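Local coordinates for protein R.Ecl18kI (Enterobacter cloacae, PDB 2GB7) that recognises the double-stranded DNA sequence 5'-CCNGG-3' and cuts it before the first C as a type II restriction endonuclease, at residues F[165-170]-F[272-277]; F[280-285]-F[294-299]. The protein carries 1 engineered substitution. All coordinates share one frame; numbering follows the deposited sequence.

Interaction 1: residues F[165-170]-F[272-277]; sequences GVVQYT and KEEIQQ. Engineered in segment 272-277: Gln277 (natural residue Arg).
Val167 packs against Glu274 and Ile275 where the short helix 166-171 meets the long helix 269-285. This is helix-helix packing at the edge of a PDDEXK-type nuclease fold. The short helix sits in the connection between the antiparallel strands 161-163 and 177-181 of the central sheet. Its segment axis and that of 272-277 approach to 9.6 Å, with their N-to-C directions 137° apart. Gly165 takes the N-cap position, and its O accepts the backbone N of Tyr169. Val166 starts the first turn, and its N is hydrogen-bonded to the carboxylate of Asp140. The O of Val166 takes two donors, Thr170 N and Thr170 OG1, from opposite faces of the carbonyl plane.

Val167 carries most of the apolar contact, and both of its methyls are used. Val167 CG1 is anti to the backbone N (chi1 171°) and lies 3.8 Å from Ile275 CG1. Val167 CG1 also reaches Glu274 CB at 3.9 Å. The other methyl, Val167 CG2, rests against the backbone of the long helix, 3.8 Å from Glu274 O. Glu274 therefore contributes its CB and carbonyl here, while its extended chain carries the carboxylate onward. Gln168 comes next and lies across Ile275 at about a right angle. Its chain bends at chi2 (95°), which turns the amide toward the end of the isoleucine. No hydrogen bond joins the two segments. Gln168 NE2 is hydrogen-bonded to Tyr267 OH, and the same nitrogen touches the Ile275 terminal methyl. Ile275 CD1 lies 3.8 Å from Gln168 CD and 3.5 Å from Gln168 NE2.

Interaction 2: residues F[280-285]-F[294-299]; sequences LKQIEK and NYYRNR
Gln282 OE1 has two partners, Tyr296 OH and the backbone N of Val141. The bond from Tyr296 OH to Gln282 OE1 is 2.9 Å long and weak. The two residues sit on the arms of an antiparallel helical hairpin, helix 269-285 followed by helix 290-302. The segment axes run 9.5 Å apart at an angle of 169°.

The other end of the Gln282 amide is also held. NE2 donates to Asp140 OD1 and to Ser278 O, which fixes which way round the amide lies. Asp140 OD1 also takes a salt bridge from Arg299, so the hairpin is tied to the start of the sheet at strand 140-141.

The Tyr296 ring is sandwiched. On one face Gln282 CB makes a CH-pi contact, 3.9 Å from the ring centroid and 24° off its normal. On the opposite face CD2 of the neighbouring Tyr295 sits over the centre, 3.9 Å above the plane. The Gln282 amide is turned 64° from the ring plane. Its chain, extended beyond CG, carries OE1 past the ring to the hydroxyl.

Ile283 adds an apolar contact at the base of the Tyr296 side chain. The Ile283 and Tyr296 side chains lie alongside each other and point opposite ways. Ile283 CG1 presses close on Tyr296 CB at 3.3 Å, and Ile283 CD1 lies 3.8 Å from that same CB.

The chain first passes through 165-170, just after strand 161-163. It then builds the rest of the sheet and its helices before 272-277 returns to close interaction 1, a loop of about a hundred residues. Interaction 2 opens just downstream, at 280-285, and closes a short loop at 294-299. The two are in series, neither nesting nor crossing. Both use helix 269-285, and their centres lie about 13 Å apart. Interaction 1 fixes the front part of this helix to the short helix beside the sheet. Interaction 2 pairs its end with the last helix, 290-302. Asp140 bonds residues of both contacts.

Interaction 1: residues F[165-170]-F[272-277]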
# COMPACT_ATOMS: atom_id res chain seq x y z
N GLY F 165 11.19 -26.67 -1.34
CA GLY F 165 10.38 -26.75 -0.16
C GLY F 165 11.06 -26.00 0.95
O GLY F 165 12.26 -25.74 0.87
N VAL F 166 10.28 -25.66 1.98
CA VAL F 166 10.84 -24.98 3.16
C VAL F 166 11.87 -25.81 3.94
O VAL F 166 12.84 -25.26 4.43
CB VAL F 166 9.74 -24.42 4.11
CG1 VAL F 166 8.94 -23.36 3.38
CG2 VAL F 166 8.82 -25.52 4.62
N VAL F 167 11.66 -27.12 4.06
CA VAL F 167 12.61 -27.96 4.82
C VAL F 167 13.98 -27.94 4.17
O VAL F 167 15.01 -27.73 4.84
CB VAL F 167 12.08 -29.40 5.00
CG1 VAL F 167 13.14 -30.34 5.60
CG2 VAL F 167 10.86 -29.39 5.88
N GLN F 168 13.99 -28.16 2.85
CA GLN F 168 15.23 -28.14 2.10
C GLN F 168 15.85 -26.76 2.15
O GLN F 168 17.05 -26.65 2.32
CB GLN F 168 15.00 -28.49 0.65
CG GLN F 168 14.55 -29.94 0.46
CD GLN F 168 13.02 -30.06 0.39
OE1 GLN F 168 12.28 -29.30 1.04
NE2 GLN F 168 12.55 -31.01 -0.41
N TYR F 169 15.04 -25.72 1.96
CA TYR F 169 15.54 -24.35 2.00
C TYR F 169 16.26 -24.05 3.33
O TYR F 169 17.37 -23.51 3.34
CB TYR F 169 14.42 -23.32 1.73
CG TYR F 169 14.99 -21.93 1.67
CD1 TYR F 169 15.45 -21.41 0.47
CD2 TYR F 169 15.15 -21.16 2.83
CE1 TYR F 169 16.02 -20.15 0.40
CE2 TYR F 169 15.71 -19.89 2.76
CZ TYR F 169 16.16 -19.41 1.54
OH TYR F 169 16.73 -18.16 1.47
N THR F 170 15.65 -24.48 4.42
CA THR F 170 16.16 -24.22 5.77
C THR F 170 17.48 -24.93 5.98
O THR F 170 18.39 -24.41 6.63
CB THR F 170 15.13 -24.64 6.79
OG1 THR F 170 13.99 -23.80 6.62
CG2 THR F 170 15.63 -24.54 8.25
N LYS F 272 13.45 -36.53 5.56
CA LYS F 272 12.34 -37.15 4.84
C LYS F 272 11.02 -37.01 5.61
O LYS F 272 9.99 -36.69 5.01
CB LYS F 272 12.64 -38.62 4.56
CG LYS F 272 11.69 -39.31 3.62
CD LYS F 272 12.14 -40.75 3.35
CE LYS F 272 13.51 -40.78 2.64
NZ LYS F 272 14.19 -42.12 2.70
N GLU F 273 11.05 -37.22 6.92
CA GLU F 273 9.82 -37.08 7.69
C GLU F 273 9.35 -35.62 7.84
O GLU F 273 8.15 -35.36 7.88
CB GLU F 273 9.85 -37.87 9.01
CG GLU F 273 10.55 -37.20 10.17
N GLU F 274 10.28 -34.67 7.88
CA GLU F 274 9.91 -33.26 7.92
C GLU F 274 9.28 -32.82 6.61
O GLU F 274 8.31 -32.06 6.59
CB GLU F 274 11.11 -32.37 8.19
CG GLU F 274 11.73 -32.54 9.57
CD GLU F 274 12.97 -31.68 9.70
OE1 GLU F 274 14.08 -32.23 9.64
OE2 GLU F 274 12.82 -30.44 9.83
N ILE F 275 9.85 -33.30 5.51
CA ILE F 275 9.32 -32.97 4.20
C ILE F 275 7.91 -33.54 4.10
O ILE F 275 7.00 -32.83 3.73
CB ILE F 275 10.20 -33.49 3.06
CG1 ILE F 275 11.53 -32.73 3.05
CG2 ILE F 275 9.47 -33.38 1.70
CD1 ILE F 275 12.60 -33.36 2.19
N GLN F 276 7.76 -34.81 4.47
CA GLN F 276 6.47 -35.48 4.49
C GLN F 276 5.45 -34.66 5.28
O GLN F 276 4.34 -34.42 4.80
CB GLN F 276 6.63 -36.90 5.06
CG GLN F 276 5.33 -37.61 5.32
CD GLN F 276 5.53 -39.03 5.76
OE1 GLN F 276 5.87 -39.90 4.95
NE2 GLN F 276 5.32 -39.29 7.04
N GLN F 277 5.84 -34.20 6.46
CA GLN F 277 4.99 -33.35 7.30
C GLN F 277 4.53 -32.08 6.59
O GLN F 277 3.34 -31.73 6.61
CB GLN F 277 5.71 -32.96 8.60
CG GLN F 277 5.83 -34.07 9.63
CD GLN F 277 6.59 -33.64 10.88
OE1 GLN F 277 7.58 -32.90 10.81
NE2 GLN F 277 6.13 -34.10 12.05

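Interaction 2: residues F[280-285]-F[294-299]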
# COMPACT_ATOMS: atom_id res chain seq x y z
N LEU F 280 2.04 -33.02 3.81
CA LEU F 280 0.77 -33.46 4.41
C LEU F 280 -0.01 -32.27 4.95
O LEU F 280 -1.23 -32.22 4.83
CB LEU F 280 0.99 -34.53 5.50
CG LEU F 280 1.43 -35.92 5.01
CD1 LEU F 280 1.92 -36.79 6.15
CD2 LEU F 280 0.32 -36.63 4.23
N LYS F 281 0.70 -31.31 5.53
CA LYS F 281 0.14 -30.04 5.97
C LYS F 281 -0.51 -29.26 4.83
O LYS F 281 -1.61 -28.71 4.95
CB LYS F 281 1.28 -29.20 6.55
CG LYS F 281 0.88 -28.04 7.40
CD LYS F 281 1.16 -28.31 8.87
CE LYS F 281 2.65 -28.48 9.14
NZ LYS F 281 2.94 -28.60 10.60
N GLN F 282 0.18 -29.21 3.70
CA GLN F 282 -0.35 -28.48 2.55
C GLN F 282 -1.54 -29.19 1.90
O GLN F 282 -2.48 -28.53 1.48
CB GLN F 282 0.76 -28.23 1.53
CG GLN F 282 1.80 -27.24 2.06
CD GLN F 282 3.00 -27.19 1.17
OE1 GLN F 282 3.04 -26.43 0.19
NE2 GLN F 282 4.01 -27.99 1.49
N ILE F 283 -1.52 -30.52 1.88
CA ILE F 283 -2.67 -31.28 1.38
C ILE F 283 -3.93 -30.95 2.21
O ILE F 283 -5.04 -30.88 1.66
CB ILE F 283 -2.43 -32.81 1.36
CG1 ILE F 283 -1.39 -33.18 0.32
CG2 ILE F 283 -3.74 -33.56 1.06
CD1 ILE F 283 -0.83 -34.60 0.50
N GLU F 284 -3.74 -30.73 3.51
CA GLU F 284 -4.83 -30.35 4.40
C GLU F 284 -5.43 -29.03 3.98
O GLU F 284 -6.66 -28.90 3.90
CB GLU F 284 -4.32 -30.22 5.83
CG GLU F 284 -5.39 -30.13 6.91
CD GLU F 284 -4.82 -30.48 8.27
OE1 GLU F 284 -3.64 -30.16 8.50
OE2 GLU F 284 -5.52 -31.09 9.09
N LYS F 285 -4.56 -28.05 3.73
CA LYS F 285 -4.96 -26.71 3.31
C LYS F 285 -5.76 -26.78 2.02
O LYS F 285 -6.74 -26.06 1.85
CB LYS F 285 -3.73 -25.80 3.14
CG LYS F 285 -3.28 -25.04 4.40
CD LYS F 285 -3.15 -25.93 5.64
CE LYS F 285 -2.30 -25.30 6.74
NZ LYS F 285 -2.00 -26.34 7.77
N ASN F 294 -3.59 -34.05 -5.70
CA ASN F 294 -2.86 -35.03 -6.47
C ASN F 294 -1.41 -34.59 -6.73
O ASN F 294 -0.51 -35.42 -6.69
CB ASN F 294 -3.65 -35.37 -7.73
CG ASN F 294 -4.97 -36.05 -7.37
OD1 ASN F 294 -5.18 -36.48 -6.24
ND2 ASN F 294 -5.87 -36.14 -8.36
N TYR F 295 -1.19 -33.30 -6.94
CA TYR F 295 0.15 -32.75 -7.11
C TYR F 295 1.01 -33.04 -5.89
O TYR F 295 2.15 -33.49 -6.00
CB TYR F 295 0.08 -31.25 -7.39
CG TYR F 295 1.38 -30.52 -7.15
CD1 TYR F 295 2.35 -30.44 -8.14
CD2 TYR F 295 1.62 -29.92 -5.92
CE1 TYR F 295 3.55 -29.80 -7.89
CE2 TYR F 295 2.80 -29.26 -5.67
CZ TYR F 295 3.76 -29.21 -6.66
OH TYR F 295 4.93 -28.54 -6.41
N TYR F 296 0.45 -32.79 -4.71
CA TYR F 296 1.19 -33.04 -3.48
C TYR F 296 1.43 -34.53 -3.23
O TYR F 296 2.50 -34.93 -2.79
CB TYR F 296 0.49 -32.41 -2.30
CG TYR F 296 0.70 -30.92 -2.20
CD1 TYR F 296 -0.36 -30.05 -2.37
CD2 TYR F 296 1.96 -30.37 -1.89
CE1 TYR F 296 -0.20 -28.69 -2.28
CE2 TYR F 296 2.14 -28.98 -1.80
CZ TYR F 296 1.02 -28.16 -2.00
OH TYR F 296 1.07 -26.77 -1.90
N ARG F 297 0.44 -35.36 -3.54
CA ARG F 297 0.62 -36.79 -3.29
C ARG F 297 1.67 -37.39 -4.22
O ARG F 297 2.36 -38.33 -3.83
CB ARG F 297 -0.73 -37.54 -3.23
CG ARG F 297 -1.53 -37.60 -4.47
CD ARG F 297 -2.82 -38.43 -4.28
NE ARG F 297 -3.59 -38.06 -3.09
CZ ARG F 297 -4.82 -38.50 -2.82
NH1 ARG F 297 -5.43 -39.33 -3.66
NH2 ARG F 297 -5.45 -38.12 -1.71
N ASN F 298 1.86 -36.83 -5.42
CA ASN F 298 3.00 -37.24 -6.26
C ASN F 298 4.33 -36.95 -5.56
O ASN F 298 5.26 -37.76 -5.60
CB ASN F 298 3.01 -36.53 -7.61
CG ASN F 298 1.85 -36.94 -8.49
OD1 ASN F 298 1.34 -38.07 -8.40
ND2 ASN F 298 1.44 -36.02 -9.37
N ARG F 299 4.40 -35.80 -4.90
CA ARG F 299 5.63 -35.47 -4.17
C ARG F 299 5.85 -36.38 -2.97
O ARG F 299 6.97 -36.76 -2.70
CB ARG F 299 5.62 -34.00 -3.76
CG ARG F 299 5.82 -33.12 -4.98
CD ARG F 299 5.58 -31.69 -4.69
NE ARG F 299 6.44 -31.16 -3.63
CZ ARG F 299 6.17 -30.03 -3.00
NH1 ARG F 299 5.10 -29.34 -3.34
NH2 ARG F 299 6.97 -29.58 -2.04